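Local coordinates for protein farnesyl diphosphate synthase (Rhodobacter capsulatus, PDB 3M0G) that probably condenses farnesyl diphosphate with isopentenyl diphosphate to give geranylgeranyl diphosphate, a precursor of carotenoids and diterpenes, at residues 182-185 and 186-190; 138-141 and 142-146; 101-104 and 105-108. All coordinates share one frame; numbering follows the deposited sequence.

In the fold
All three contacts are local, each along one helix or at its end. Contact 1 lies deep in the chain on helix 168-194. Contact 2 is also largely buried, at the C-terminal end of helix 130-144. These two helices pack on each other: Phe185 CD1 lies 3.5 Å from Leu140 N. Contact 3, at the start of helix 104-121, is peripheral: its centre is about 23 Å from the chain centre, against 8 and 12 Å for contacts 1 and 2. Contacts 2 and 3 both touch the second subunit; contact 1 does not. An amide reaches a serine in contact 1, a hydroxyl binds a helix-end carbonyl in contact 2, and a carboxylate caps a helix start in contact 3.

Contact 1: residues 182-185 and 186-190; sequences LISF and AAQAG
Phe185, Ala186 and Ser184 carry this contact between successive turns of helix 168-194, an inner helix of the all-alpha polyprenyl synthase fold. Phe185 has CG anti to its backbone N (chi1 170°), which sends the ring out to pack on Leu136 of helix 130-144 and on Val70 of helix 60-81. Its CD2 lies 3.4 Å from Ala186 N, an approach between chain neighbours. One turn on, Ala189 CB comes to 3.6 Å from Phe185 O.

Ala186 faces another neighbour. Its CB lies 3.6 Å from Ile183 O and packs outside the turn on Arg45 and Leu48 of helix 44-55. Its backbone N bonds to Leu182 O at 3.1 Å, with a nearly straight N-H...O angle of 166°. Helix 199-219 also packs here, with Ala205 touching Ser184 and Ala187.

Ser184 is partly exposed and supplies the polar side. Its carbonyl O accepts the helical bond from Gln188 N at 3.0 Å. The Gln188 chain runs back over this carbonyl, with CG 3.2 Å from Ser184 O. The far end of the amide is fixed as well, because Gln188 OE1 is hydrogen-bonded to Arg198. Gln188 NE2 gives a weak bond to Ser184 O and a shorter one, 2.7 Å, to Ser184 OG, which sits 16° out of the amide plane.

Contact 2: residues 138-141 and 142-146; sequences AALA and QASGA
The C-terminal end of helix 130-144, part of the all-alpha polyprenyl synthase fold, is built here, where Ser144 turns its hydroxyl back onto Leu140 before Gly145 leaves helical geometry. The preceding turn is regular. Gln142 N bonds to Ala138 O at 2.9 Å, and Ala143 N bonds to Ala139 O at 3.2 Å. The pattern then weakens. Ser144 N makes weak bonds to both Leu140 O and Ala141 O. Gly145 N still reaches Ala141 O at 3.2 Å.

The hydroxyl makes up for part of this. Ser144 OG lies beside its own backbone N, with chi1 -60°, and from there it donates to Leu140 O at 2.7 Å. It approaches 29° out of the carbonyl plane. The same oxygen therefore receives both the hydroxyl and the weak backbone N-H of one residue. Leu140 CD1 lies alongside, 3.6 Å from Ser144 OG, so a methyl group borders the bond. Further on, Leu140 packs on Phe119 of helix 104-121 and Leu73 of helix 60-81.

Gln142 takes the more exposed side. Its extended chain runs back past Ala138, with NE2 4.0 Å from Ala138 CB; the angle from NE2 to Ala138 O is too poor for a hydrogen bond. This end of the helix also lies against the dimer partner: Ala138 and Ala141 pack on Thr123 and Glu120 of the second subunit.

Replacing Ser144 by an alanine removes the hydroxyl and would probably cost Leu140 O its short bond from OG, leaving the weak bond from the backbone N as a poorer substitute. The chemistry implies that a buried hydroxyl and a carbonyl whose backbone N-H bond is weak satisfy each other at the helix end.

Contact 3: residues 101-104 and 105-108; sequences KWDD and ATAV. Unlike the reference sequence in segment 101-104: Asp104 (reference Glu).
Asp103 and Thr106 cross at about a right angle, and one carboxylate oxygen, Asp103 OD1, takes two bonds from Thr106. Thr106 N donates to Asp103 OD1 at 2.9 Å, nearly in line with the C-O bond. Thr106 OG1 donates to the same Asp103 OD1 at 2.7 Å, from above the carboxylate plane, 35° out of it. The carboxylate reaches over the turn because Asp103 CG sits between its backbone N and carbonyl carbon (chi1 52°).

This is an N-cap. Asp103 stands right before helix 104-121, and its side chain binds an N-H of the first turn. The exposed carboxylate would probably be stabilised by the positive end of the helix dipole. The regular bonds begin at once, with Ala107 N to Asp103 O at 3.1 Å and Val108 N to Asp104 O at 3.0 Å. Asp104 also packs on Cys85 of the second subunit.

Trp102 approaches Thr106 obliquely. Its CB touches Thr106 CB at 3.6 Å, and Thr106 CG2 comes to 3.9 Å from Trp102 CG. The indole then leads off from the turn, with Lys101 CG over one face, 3.6 Å above the ring plane and toward the rim. Tyr36 of helix 29-37 packs edge-to-face with this indole, while Ala33 of that helix touches both Trp102 and Thr106.

Contact 1: residues 182-185 and 186-190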
loop_
_atom_site.group_PDB
_atom_site.type_symbol
_atom_site.label_atom_id
_atom_site.label_comp_id
_atom_site.label_asym_id
_atom_site.label_seq_id
_atom_site.Cartn_x
_atom_site.Cartn_y
_atom_site.Cartn_z
ATOM N N LEU B 182 -2.052 -2.768 13.836
ATOM C CA LEU B 182 -1.848 -3.966 12.971
ATOM C C LEU B 182 -2.225 -5.239 13.667
ATOM O O LEU B 182 -2.758 -6.167 13.027
ATOM C CB LEU B 182 -0.391 -4.104 12.491
ATOM C CG LEU B 182 -0.160 -4.890 11.180
ATOM C CD1 LEU B 182 -1.033 -4.371 10.024
ATOM C CD2 LEU B 182 1.295 -4.988 10.737
ATOM N N ILE B 183 -1.923 -5.306 14.964
ATOM C CA ILE B 183 -2.356 -6.463 15.778
ATOM C C ILE B 183 -3.880 -6.560 15.857
ATOM O O ILE B 183 -4.442 -7.686 15.906
ATOM C CB ILE B 183 -1.713 -6.429 17.192
ATOM C CG1 ILE B 183 -0.274 -6.965 17.128
ATOM C CG2 ILE B 183 -2.566 -7.196 18.241
ATOM C CD1 ILE B 183 0.735 -6.181 18.024
ATOM N N SER B 184 -4.534 -5.404 15.956
ATOM C CA SER B 184 -5.994 -5.338 15.991
ATOM C C SER B 184 -6.599 -5.774 14.656
ATOM O O SER B 184 -7.619 -6.493 14.622
ATOM C CB SER B 184 -6.486 -3.934 16.352
ATOM O OG SER B 184 -7.917 -3.927 16.409
ATOM N N PHE B 185 -5.971 -5.356 13.553
ATOM C CA PHE B 185 -6.389 -5.916 12.279
ATOM C C PHE B 185 -6.343 -7.437 12.320
ATOM O O PHE B 185 -7.340 -8.063 11.996
ATOM C CB PHE B 185 -5.578 -5.440 11.086
ATOM C CG PHE B 185 -5.883 -6.212 9.827
ATOM C CD1 PHE B 185 -7.034 -5.916 9.077
ATOM C CD2 PHE B 185 -5.060 -7.256 9.408
ATOM C CE1 PHE B 185 -7.348 -6.633 7.901
ATOM C CE2 PHE B 185 -5.358 -7.962 8.232
ATOM C CZ PHE B 185 -6.511 -7.644 7.478
ATOM N N ALA B 186 -5.194 -8.031 12.690
ATOM C CA ALA B 186 -5.057 -9.513 12.701
ATOM C C ALA B 186 -6.116 -10.202 13.548
ATOM O O ALA B 186 -6.657 -11.259 13.166
ATOM C CB ALA B 186 -3.653 -9.952 13.183
ATOM N N ALA B 187 -6.392 -9.615 14.711
ATOM C CA ALA B 187 -7.316 -10.192 15.669
ATOM C C ALA B 187 -8.753 -10.128 15.183
ATOM O O ALA B 187 -9.536 -11.009 15.459
ATOM C CB ALA B 187 -7.175 -9.504 17.016
ATOM N N GLN B 188 -9.079 -9.085 14.433
ATOM C CA GLN B 188 -10.426 -8.907 13.930
ATOM C C GLN B 188 -10.666 -9.667 12.639
ATOM O O GLN B 188 -11.808 -9.819 12.228
ATOM C CB GLN B 188 -10.697 -7.444 13.677
ATOM C CG GLN B 188 -10.829 -6.603 14.915
ATOM C CD GLN B 188 -11.083 -5.177 14.557
ATOM O OE1 GLN B 188 -12.159 -4.850 14.069
ATOM N NE2 GLN B 188 -10.088 -4.302 14.781
ATOM N N ALA B 189 -9.587 -10.111 11.996
ATOM C CA ALA B 189 -9.664 -10.729 10.672
ATOM C C ALA B 189 -10.577 -11.957 10.659
ATOM O O ALA B 189 -11.304 -12.179 9.696
ATOM C CB ALA B 189 -8.249 -11.087 10.167
ATOM N N GLY B 190 -10.554 -12.738 11.734
ATOM C CA GLY B 190 -11.452 -13.911 11.849
ATOM C C GLY B 190 -12.924 -13.512 11.930
ATOM O O GLY B 190 -13.782 -14.149 11.310
#

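Contact 2: residues 138-141 and 142-146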
loop_
_atom_site.group_PDB
_atom_site.type_symbol
_atom_site.label_atom_id
_atom_site.label_comp_id
_atom_site.label_asym_id
_atom_site.label_seq_id
_atom_site.Cartn_x
_atom_site.Cartn_y
_atom_site.Cartn_z
ATOM N N ALA B 138 -10.644 -2.619 3.788
ATOM C CA ALA B 138 -10.899 -1.384 4.536
ATOM C C ALA B 138 -10.221 -1.443 5.907
ATOM O O ALA B 138 -9.612 -0.479 6.338
ATOM C CB ALA B 138 -12.412 -1.111 4.684
ATOM N N ALA B 139 -10.311 -2.594 6.560
ATOM C CA ALA B 139 -9.756 -2.776 7.892
ATOM C C ALA B 139 -8.239 -2.736 7.880
ATOM O O ALA B 139 -7.649 -2.165 8.782
ATOM C CB ALA B 139 -10.272 -4.085 8.523
ATOM N N LEU B 140 -7.624 -3.318 6.847
ATOM C CA LEU B 140 -6.164 -3.329 6.671
ATOM C C LEU B 140 -5.668 -1.933 6.400
ATOM O O LEU B 140 -4.652 -1.502 6.961
ATOM C CB LEU B 140 -5.757 -4.251 5.502
ATOM C CG LEU B 140 -4.256 -4.463 5.226
ATOM C CD1 LEU B 140 -3.477 -4.904 6.484
ATOM C CD2 LEU B 140 -3.965 -5.383 4.041
ATOM N N ALA B 141 -6.400 -1.219 5.556
ATOM C CA ALA B 141 -6.046 0.161 5.224
ATOM C C ALA B 141 -6.144 1.101 6.412
ATOM O O ALA B 141 -5.277 1.959 6.609
ATOM C CB ALA B 141 -6.888 0.665 4.063
ATOM N N GLN B 142 -7.220 0.996 7.181
ATOM C CA GLN B 142 -7.348 1.800 8.401
ATOM C C GLN B 142 -6.156 1.593 9.347
ATOM O O GLN B 142 -5.590 2.551 9.882
ATOM C CB GLN B 142 -8.673 1.491 9.108
ATOM C CG GLN B 142 -9.860 2.225 8.488
ATOM C CD GLN B 142 -11.198 1.580 8.807
ATOM O OE1 GLN B 142 -11.469 1.195 9.948
ATOM N NE2 GLN B 142 -12.050 1.456 7.786
ATOM N N ALA B 143 -5.787 0.335 9.539
ATOM C CA ALA B 143 -4.760 -0.030 10.504
ATOM C C ALA B 143 -3.342 0.384 10.068
ATOM O O ALA B 143 -2.486 0.675 10.913
ATOM C CB ALA B 143 -4.849 -1.539 10.821
ATOM N N SER B 144 -3.112 0.447 8.753
ATOM C CA SER B 144 -1.756 0.481 8.225
ATOM C C SER B 144 -1.359 1.887 7.841
ATOM O O SER B 144 -0.176 2.173 7.744
ATOM C CB SER B 144 -1.626 -0.413 6.983
ATOM O OG SER B 144 -1.956 -1.756 7.320
ATOM N N GLY B 145 -2.354 2.730 7.577
ATOM C CA GLY B 145 -2.093 4.050 6.984
ATOM C C GLY B 145 -1.868 5.118 8.004
ATOM O O GLY B 145 -1.492 4.831 9.154
ATOM N N ALA B 146 -2.090 6.354 7.556
ATOM C CA ALA B 146 -1.868 7.593 8.323
ATOM C C ALA B 146 -2.778 7.830 9.533
ATOM O O ALA B 146 -2.618 8.823 10.216
ATOM C CB ALA B 146 -1.884 8.807 7.383
#

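Contact 3: residues 101-104 and 105-108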
loop_
_atom_site.group_PDB
_atom_site.type_symbol
_atom_site.label_atom_id
_atom_site.label_comp_id
_atom_site.label_asym_id
_atom_site.label_seq_id
_atom_site.Cartn_x
_atom_site.Cartn_y
_atom_site.Cartn_z
ATOM N N LYS B 101 21.798 -5.632 2.333
ATOM C CA LYS B 101 22.050 -6.739 1.395
ATOM C C LYS B 101 21.869 -6.332 -0.076
ATOM O O LYS B 101 22.552 -6.860 -0.963
ATOM C CB LYS B 101 21.188 -7.960 1.765
ATOM C CG LYS B 101 21.432 -9.215 0.917
ATOM C CD LYS B 101 20.722 -10.440 1.488
ATOM C CE LYS B 101 20.800 -11.629 0.529
ATOM N NZ LYS B 101 22.172 -12.232 0.454
ATOM N N TRP B 102 20.957 -5.401 -0.349
ATOM C CA TRP B 102 20.867 -4.834 -1.696
ATOM C C TRP B 102 21.351 -3.371 -1.693
ATOM O O TRP B 102 22.557 -3.105 -1.721
ATOM C CB TRP B 102 19.452 -5.019 -2.265
ATOM C CG TRP B 102 19.134 -6.464 -2.649
ATOM C CD1 TRP B 102 19.280 -7.034 -3.886
ATOM C CD2 TRP B 102 18.661 -7.515 -1.782
ATOM N NE1 TRP B 102 18.906 -8.360 -3.847
ATOM C CE2 TRP B 102 18.525 -8.680 -2.568
ATOM C CE3 TRP B 102 18.328 -7.578 -0.422
ATOM C CZ2 TRP B 102 18.063 -9.900 -2.039
ATOM C CZ3 TRP B 102 17.864 -8.797 0.107
ATOM C CH2 TRP B 102 17.752 -9.940 -0.706
ATOM N N ASP B 103 20.423 -2.427 -1.653
ATOM C CA ASP B 103 20.748 -1.030 -1.387
ATOM C C ASP B 103 19.492 -0.312 -0.897
ATOM O O ASP B 103 18.445 -0.952 -0.746
ATOM C CB ASP B 103 21.394 -0.342 -2.611
ATOM C CG ASP B 103 20.587 -0.506 -3.900
ATOM O OD1 ASP B 103 19.366 -0.751 -3.840
ATOM O OD2 ASP B 103 21.183 -0.340 -4.992
ATOM N N ASP B 104 19.598 0.989 -0.625
ATOM C CA ASP B 104 18.457 1.778 -0.143
ATOM C C ASP B 104 17.293 1.815 -1.148
ATOM O O ASP B 104 16.128 1.688 -0.762
ATOM C CB ASP B 104 18.891 3.201 0.233
ATOM C CG ASP B 104 19.614 3.265 1.567
ATOM O OD1 ASP B 104 19.867 2.219 2.172
ATOM O OD2 ASP B 104 19.949 4.386 2.002
ATOM N N ALA B 105 17.615 1.990 -2.430
ATOM C CA ALA B 105 16.603 2.000 -3.499
ATOM C C ALA B 105 15.774 0.712 -3.496
ATOM O O ALA B 105 14.538 0.751 -3.566
ATOM C CB ALA B 105 17.264 2.192 -4.857
ATOM N N THR B 106 16.470 -0.423 -3.423
ATOM C CA THR B 106 15.819 -1.737 -3.355
ATOM C C THR B 106 14.944 -1.934 -2.110
ATOM O O THR B 106 13.864 -2.537 -2.208
ATOM C CB THR B 106 16.836 -2.882 -3.501
ATOM O OG1 THR B 106 17.647 -2.639 -4.658
ATOM C CG2 THR B 106 16.127 -4.223 -3.650
ATOM N N ALA B 107 15.388 -1.436 -0.947
ATOM C CA ALA B 107 14.539 -1.462 0.248
ATOM C C ALA B 107 13.254 -0.608 0.131
ATOM O O ALA B 107 12.186 -1.029 0.547
ATOM C CB ALA B 107 15.350 -1.073 1.515
ATOM N N VAL B 108 13.352 0.592 -0.425
ATOM C CA VAL B 108 12.147 1.382 -0.702
ATOM C C VAL B 108 11.190 0.556 -1.559
ATOM O O VAL B 108 10.013 0.369 -1.220
ATOM C CB VAL B 108 12.501 2.695 -1.439
ATOM C CG1 VAL B 108 11.225 3.471 -1.895
ATOM C CG2 VAL B 108 13.416 3.535 -0.595
#